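Local coordinates for protein erythrocyte binding antigen 140 (Plasmodium falciparum, PDB 4GF2) that probably binds a receptor on the surface of the host erythrocyte through a region containing two Duffy binding domains, at residues A[336-350]-A[398-412]. The protein carries 3 engineered substitutions. Numbering follows the deposited sequence.
Sequences FPGTCEPPRRQTLCL and SYADLADIIKGSDII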
loop_
_atom_site.group_PDB
_atom_site.type_symbol
_atom_site.label_atom_id
_atom_site.label_comp_id
_atom_site.label_asym_id
_atom_site.label_seq_id
_atom_site.Cartn_x
_atom_site.Cartn_y
_atom_site.Cartn_z
ATOM N N PHE A 336 29.941 19.379 2.837
ATOM C CA PHE A 336 29.760 19.695 4.249
ATOM C C PHE A 336 31.004 19.394 5.077
ATOM O O PHE A 336 30.981 18.504 5.929
ATOM C CB PHE A 336 28.590 18.900 4.825
ATOM C CG PHE A 336 27.285 19.138 4.124
ATOM C CD1 PHE A 336 26.549 20.285 4.371
ATOM C CD2 PHE A 336 26.786 18.207 3.229
ATOM C CE1 PHE A 336 25.342 20.502 3.731
ATOM C CE2 PHE A 336 25.581 18.417 2.589
ATOM C CZ PHE A 336 24.859 19.566 2.839
ATOM N N PRO A 337 32.090 20.147 4.850
ATOM C CA PRO A 337 33.315 19.952 5.635
ATOM C C PRO A 337 33.091 20.225 7.120
ATOM O O PRO A 337 32.369 21.159 7.468
ATOM C CB PRO A 337 34.282 20.979 5.040
ATOM C CG PRO A 337 33.409 22.026 4.458
ATOM C CD PRO A 337 32.194 21.303 3.946
ATOM N N GLY A 338 33.702 19.408 7.975
ATOM C CA GLY A 338 33.593 19.568 9.415
ATOM C C GLY A 338 32.580 18.631 10.052
ATOM O O GLY A 338 32.493 18.534 11.276
ATOM N N THR A 339 31.813 17.938 9.218
ATOM C CA THR A 339 30.783 17.023 9.692
ATOM C C THR A 339 31.378 15.682 10.120
ATOM O O THR A 339 32.277 15.153 9.470
ATOM C CB THR A 339 29.732 16.766 8.591
ATOM O OG1 THR A 339 29.050 17.989 8.276
ATOM C CG2 THR A 339 28.715 15.724 9.044
ATOM N N CYS A 340 30.869 15.135 11.217
ATOM C CA CYS A 340 31.279 13.811 11.670
ATOM C C CYS A 340 30.062 12.899 11.785
ATOM O O CYS A 340 29.161 13.138 12.589
ATOM C CB CYS A 340 32.020 13.906 13.007
ATOM S SG CYS A 340 33.671 14.633 12.872
ATOM N N GLU A 341 30.040 11.856 10.966
ATOM C CA GLU A 341 28.925 10.921 10.944
ATOM C C GLU A 341 28.938 10.066 12.206
ATOM O O GLU A 341 29.967 9.504 12.563
ATOM C CB GLU A 341 29.022 10.036 9.701
ATOM C CG GLU A 341 27.825 9.136 9.464
ATOM C CD GLU A 341 27.985 8.288 8.216
ATOM O OE1 GLU A 341 29.088 8.300 7.624
ATOM O OE2 GLU A 341 27.011 7.609 7.825
ATOM N N PRO A 342 27.794 9.980 12.899
ATOM C CA PRO A 342 27.734 9.113 14.080
ATOM C C PRO A 342 27.770 7.642 13.687
ATOM O O PRO A 342 27.214 7.278 12.650
ATOM C CB PRO A 342 26.375 9.456 14.704
ATOM C CG PRO A 342 25.958 10.742 14.077
ATOM C CD PRO A 342 26.551 10.742 12.713
ATOM N N PRO A 343 28.429 6.804 14.497
ATOM C CA PRO A 343 28.422 5.357 14.249
ATOM C C PRO A 343 27.008 4.818 14.064
ATOM O O PRO A 343 26.773 3.947 13.228
ATOM C CB PRO A 343 29.051 4.792 15.520
ATOM C CG PRO A 343 29.980 5.871 15.981
ATOM C CD PRO A 343 29.320 7.172 15.613
ATOM N N ARG A 344 26.077 5.343 14.850
ATOM C CA ARG A 344 24.677 4.960 14.760
ATOM C C ARG A 344 24.131 5.213 13.353
ATOM O O ARG A 344 23.364 4.412 12.826
ATOM C CB ARG A 344 23.867 5.741 15.801
ATOM C CG ARG A 344 22.374 5.454 15.805
ATOM C CD ARG A 344 21.618 6.533 16.570
ATOM N NE ARG A 344 22.016 7.869 16.134
ATOM C CZ ARG A 344 21.667 8.418 14.974
ATOM N NH1 ARG A 344 20.898 7.754 14.114
ATOM N NH2 ARG A 344 22.092 9.635 14.669
ATOM N N ARG A 345 24.535 6.322 12.742
ATOM C CA ARG A 345 24.080 6.663 11.395
ATOM C C ARG A 345 24.739 5.770 10.348
ATOM O O ARG A 345 24.127 5.427 9.335
ATOM C CB ARG A 345 24.371 8.133 11.094
ATOM C CG ARG A 345 24.147 8.542 9.638
ATOM C CD ARG A 345 22.696 8.387 9.216
ATOM N NE ARG A 345 22.503 8.727 7.805
ATOM C CZ ARG A 345 22.654 7.878 6.794
ATOM N NH1 ARG A 345 23.004 6.618 7.012
ATOM N NH2 ARG A 345 22.454 8.288 5.553
ATOM N N GLN A 346 25.988 5.398 10.601
ATOM C CA GLN A 346 26.746 4.543 9.696
ATOM C C GLN A 346 26.160 3.139 9.633
ATOM O O GLN A 346 26.360 2.424 8.655
ATOM C CB GLN A 346 28.204 4.450 10.154
ATOM C CG GLN A 346 28.944 5.774 10.172
ATOM C CD GLN A 346 30.336 5.654 10.762
ATOM O OE1 GLN A 346 31.036 4.667 10.538
ATOM N NE2 GLN A 346 30.742 6.661 11.522
ATOM N N THR A 347 25.453 2.746 10.687
ATOM C CA THR A 347 24.919 1.391 10.789
ATOM C C THR A 347 23.389 1.374 10.817
ATOM O O THR A 347 22.783 0.372 11.187
ATOM C CB THR A 347 25.447 0.688 12.049
ATOM O OG1 THR A 347 24.918 1.327 13.217
ATOM C CG2 THR A 347 26.970 0.736 12.091
ATOM N N LEU A 348 22.777 2.485 10.422
ATOM C CA LEU A 348 21.319 2.605 10.383
ATOM C C LEU A 348 20.683 1.575 9.447
ATOM O O LEU A 348 21.137 1.378 8.321
ATOM C CB LEU A 348 20.940 4.016 9.929
ATOM C CG LEU A 348 19.457 4.341 9.751
ATOM C CD1 LEU A 348 18.743 4.371 11.084
ATOM C CD2 LEU A 348 19.300 5.665 9.028
ATOM N N CYS A 349 19.624 0.926 9.920
ATOM C CA CYS A 349 18.925 -0.077 9.126
ATOM C C CYS A 349 17.964 0.557 8.127
ATOM O O CYS A 349 16.996 1.214 8.510
ATOM C CB CYS A 349 18.160 -1.038 10.036
ATOM S SG CYS A 349 17.036 -2.140 9.149
ATOM N N LEU A 350 18.243 0.348 6.846
ATOM C CA LEU A 350 17.373 0.812 5.774
ATOM C C LEU A 350 16.905 -0.340 4.891
ATOM O O LEU A 350 15.982 -0.190 4.098
ATOM C CB LEU A 350 18.105 1.850 4.924
ATOM C CG LEU A 350 18.507 3.131 5.659
ATOM C CD1 LEU A 350 19.311 4.028 4.737
ATOM C CD2 LEU A 350 17.280 3.864 6.184
ATOM N N SER A 398 17.816 8.244 15.499
ATOM C CA SER A 398 17.639 7.506 14.251
ATOM C C SER A 398 16.337 7.897 13.554
ATOM O O SER A 398 16.268 7.956 12.329
ATOM C CB SER A 398 17.686 6.000 14.502
ATOM O OG SER A 398 19.013 5.591 14.788
ATOM N N TYR A 399 15.307 8.171 14.343
ATOM C CA TYR A 399 14.056 8.681 13.804
ATOM C C TYR A 399 14.301 9.942 12.978
ATOM O O TYR A 399 13.823 10.065 11.850
ATOM C CB TYR A 399 13.088 8.994 14.942
ATOM C CG TYR A 399 11.858 9.745 14.500
ATOM C CD1 TYR A 399 10.929 9.148 13.662
ATOM C CD2 TYR A 399 11.624 11.047 14.921
ATOM C CE1 TYR A 399 9.801 9.825 13.253
ATOM C CE2 TYR A 399 10.494 11.732 14.518
ATOM C CZ TYR A 399 9.586 11.114 13.682
ATOM O OH TYR A 399 8.457 11.782 13.273
ATOM N N ALA A 400 15.051 10.880 13.548
ATOM C CA ALA A 400 15.331 12.147 12.883
ATOM C C ALA A 400 16.209 11.949 11.645
ATOM O O ALA A 400 16.050 12.647 10.646
ATOM C CB ALA A 400 15.993 13.107 13.851
ATOM N N ASP A 401 17.143 11.007 11.715
ATOM C CA ASP A 401 17.995 10.716 10.571
ATOM C C ASP A 401 17.152 10.164 9.430
ATOM O O ASP A 401 17.377 10.492 8.265
ATOM C CB ASP A 401 19.090 9.714 10.938
ATOM C CG ASP A 401 20.259 10.356 11.661
ATOM O OD1 ASP A 401 20.416 11.593 11.584
ATOM O OD2 ASP A 401 21.035 9.615 12.295
ATOM N N LEU A 402 16.180 9.324 9.766
ATOM C CA LEU A 402 15.292 8.764 8.757
ATOM C C LEU A 402 14.537 9.888 8.074
ATOM O O LEU A 402 14.422 9.917 6.847
ATOM C CB LEU A 402 14.313 7.778 9.385
ATOM C CG LEU A 402 14.921 6.450 9.830
ATOM C CD1 LEU A 402 13.942 5.673 10.697
ATOM C CD2 LEU A 402 15.330 5.630 8.623
ATOM N N ALA A 403 14.033 10.819 8.879
ATOM C CA ALA A 403 13.328 11.980 8.361
ATOM C C ALA A 403 14.212 12.746 7.378
ATOM O O ALA A 403 13.756 13.166 6.313
ATOM C CB ALA A 403 12.910 12.884 9.501
ATOM N N ASP A 404 15.476 12.927 7.741
ATOM C CA ASP A 404 16.412 13.660 6.894
ATOM C C ASP A 404 16.705 12.914 5.600
ATOM O O ASP A 404 16.993 13.528 4.571
ATOM C CB ASP A 404 17.717 13.921 7.644
ATOM C CG ASP A 404 17.691 15.226 8.411
ATOM O OD1 ASP A 404 17.314 16.251 7.808
ATOM O OD2 ASP A 404 18.042 15.228 9.610
ATOM N N ILE A 405 16.633 11.590 5.658
ATOM C CA ILE A 405 16.917 10.760 4.495
ATOM C C ILE A 405 15.743 10.816 3.519
ATOM O O ILE A 405 15.934 10.947 2.312
ATOM C CB ILE A 405 17.218 9.309 4.922
ATOM C CG1 ILE A 405 18.619 9.232 5.535
ATOM C CG2 ILE A 405 17.121 8.356 3.741
ATOM C CD1 ILE A 405 18.944 7.897 6.165
ATOM N N ILE A 406 14.530 10.737 4.057
ATOM C CA ILE A 406 13.317 10.832 3.257
ATOM C C ILE A 406 13.142 12.237 2.684
ATOM O O ILE A 406 12.744 12.401 1.530
ATOM C CB ILE A 406 12.070 10.496 4.096
ATOM C CG1 ILE A 406 12.131 9.051 4.595
ATOM C CG2 ILE A 406 10.803 10.733 3.288
ATOM C CD1 ILE A 406 12.258 8.011 3.499
ATOM N N LYS A 407 13.425 13.250 3.495
ATOM C CA LYS A 407 13.296 14.633 3.053
ATOM C C LYS A 407 14.375 14.985 2.029
ATOM O O LYS A 407 14.217 15.917 1.244
ATOM C CB LYS A 407 13.365 15.591 4.248
ATOM C CG LYS A 407 12.112 15.592 5.123
ATOM C CD LYS A 407 12.279 16.470 6.365
ATOM C CE LYS A 407 12.574 17.914 5.987
ATOM N NZ LYS A 407 12.558 18.827 7.164
ATOM N N GLY A 408 15.471 14.234 2.041
ATOM C CA GLY A 408 16.580 14.487 1.139
ATOM C C GLY A 408 17.558 15.510 1.687
ATOM O O GLY A 408 18.374 16.054 0.949
ATOM N N SER A 409 17.481 15.776 2.986
ATOM C CA SER A 409 18.366 16.751 3.612
ATOM C C SER A 409 19.515 16.058 4.336
ATOM O O SER A 409 20.433 16.718 4.819
ATOM C CB SER A 409 17.589 17.624 4.594
ATOM O OG SER A 409 17.006 16.833 5.612
ATOM N N ASP A 410 19.456 14.730 4.410
ATOM C CA ASP A 410 20.518 13.950 5.042
ATOM C C ASP A 410 21.881 14.294 4.451
ATOM O O ASP A 410 22.037 14.382 3.235
ATOM C CB ASP A 410 20.255 12.451 4.886
ATOM C CG ASP A 410 21.413 11.604 5.380
ATOM O OD1 ASP A 410 21.641 11.567 6.608
ATOM O OD2 ASP A 410 22.095 10.972 4.541
ATOM N N ILE A 411 22.865 14.474 5.323
ATOM C CA ILE A 411 24.190 14.918 4.911
ATOM C C ILE A 411 25.000 13.834 4.194
ATOM O O ILE A 411 25.812 14.139 3.319
ATOM C CB ILE A 411 24.998 15.415 6.128
ATOM C CG1 ILE A 411 24.395 16.714 6.663
ATOM C CG2 ILE A 411 26.460 15.636 5.753
ATOM C CD1 ILE A 411 25.041 17.213 7.937
ATOM N N ILE A 412 24.783 12.576 4.565
ATOM C CA ILE A 412 25.643 11.489 4.095
ATOM C C ILE A 412 25.399 11.121 2.633
ATOM O O ILE A 412 26.345 10.998 1.859
ATOM C CB ILE A 412 25.478 10.217 4.949
ATOM C CG1 ILE A 412 25.669 10.534 6.432
ATOM C CG2 ILE A 412 26.476 9.158 4.510
ATOM C CD1 ILE A 412 27.014 11.149 6.773
#
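Two buried arginine–aspartate salt bridges, Arg344 to Asp401 and Arg345 to Asp410, flanked by apolar packing, join the short helix 343-346 and its flanking loops to the last turns of helix 388-407 and the loop after it, inside the second Duffy binding domain. The two bridges differ in geometry. Arg344 meets Asp401 end-on: NH1 and NH2 both converge on OD2, each at 2.6 Å and from the same face of the carboxylate. Arg344 NH1 also donates to Ser398 OG (2.9 Å), whose stronger partner is Glu375. Arg345 bends at chi2 (63°), bringing its NE/NH2 side to the Asp410 carboxylate, NE to OD1 (3.2 Å, 166°) and NH2 to OD2 (2.9 Å), the two planes 37° apart. Ile405 CD1 lies over one guanidinium face and Ile412 CG1 over the opposite one, both offset toward the rim.

Apolar contacts extend to both sides. Leu348 CD2 lies 3.6 Å from Ile405 CD1, and Leu350 CD2 3.6 Å from Leu402 CD2; at the other end Ile411 CG2 touches Phe336 CD2 at 3.6 Å. Separately, Ile412 crosses Glu341 at about a right angle, CD1 against the carboxylate CD. Disulfides Cys340–Cys328 and Cys349–Cys316 tie the 336-350 segment to the preceding chain.

Further salt bridges reach Arg344 from Glu485, Asp401 from Arg481 and Arg345 from Asp414. One nitrogen per oxygen probably restrains the Arg345 guanidinium, whereas Arg344 shares one oxygen; the buried charges are probably compensated within this network.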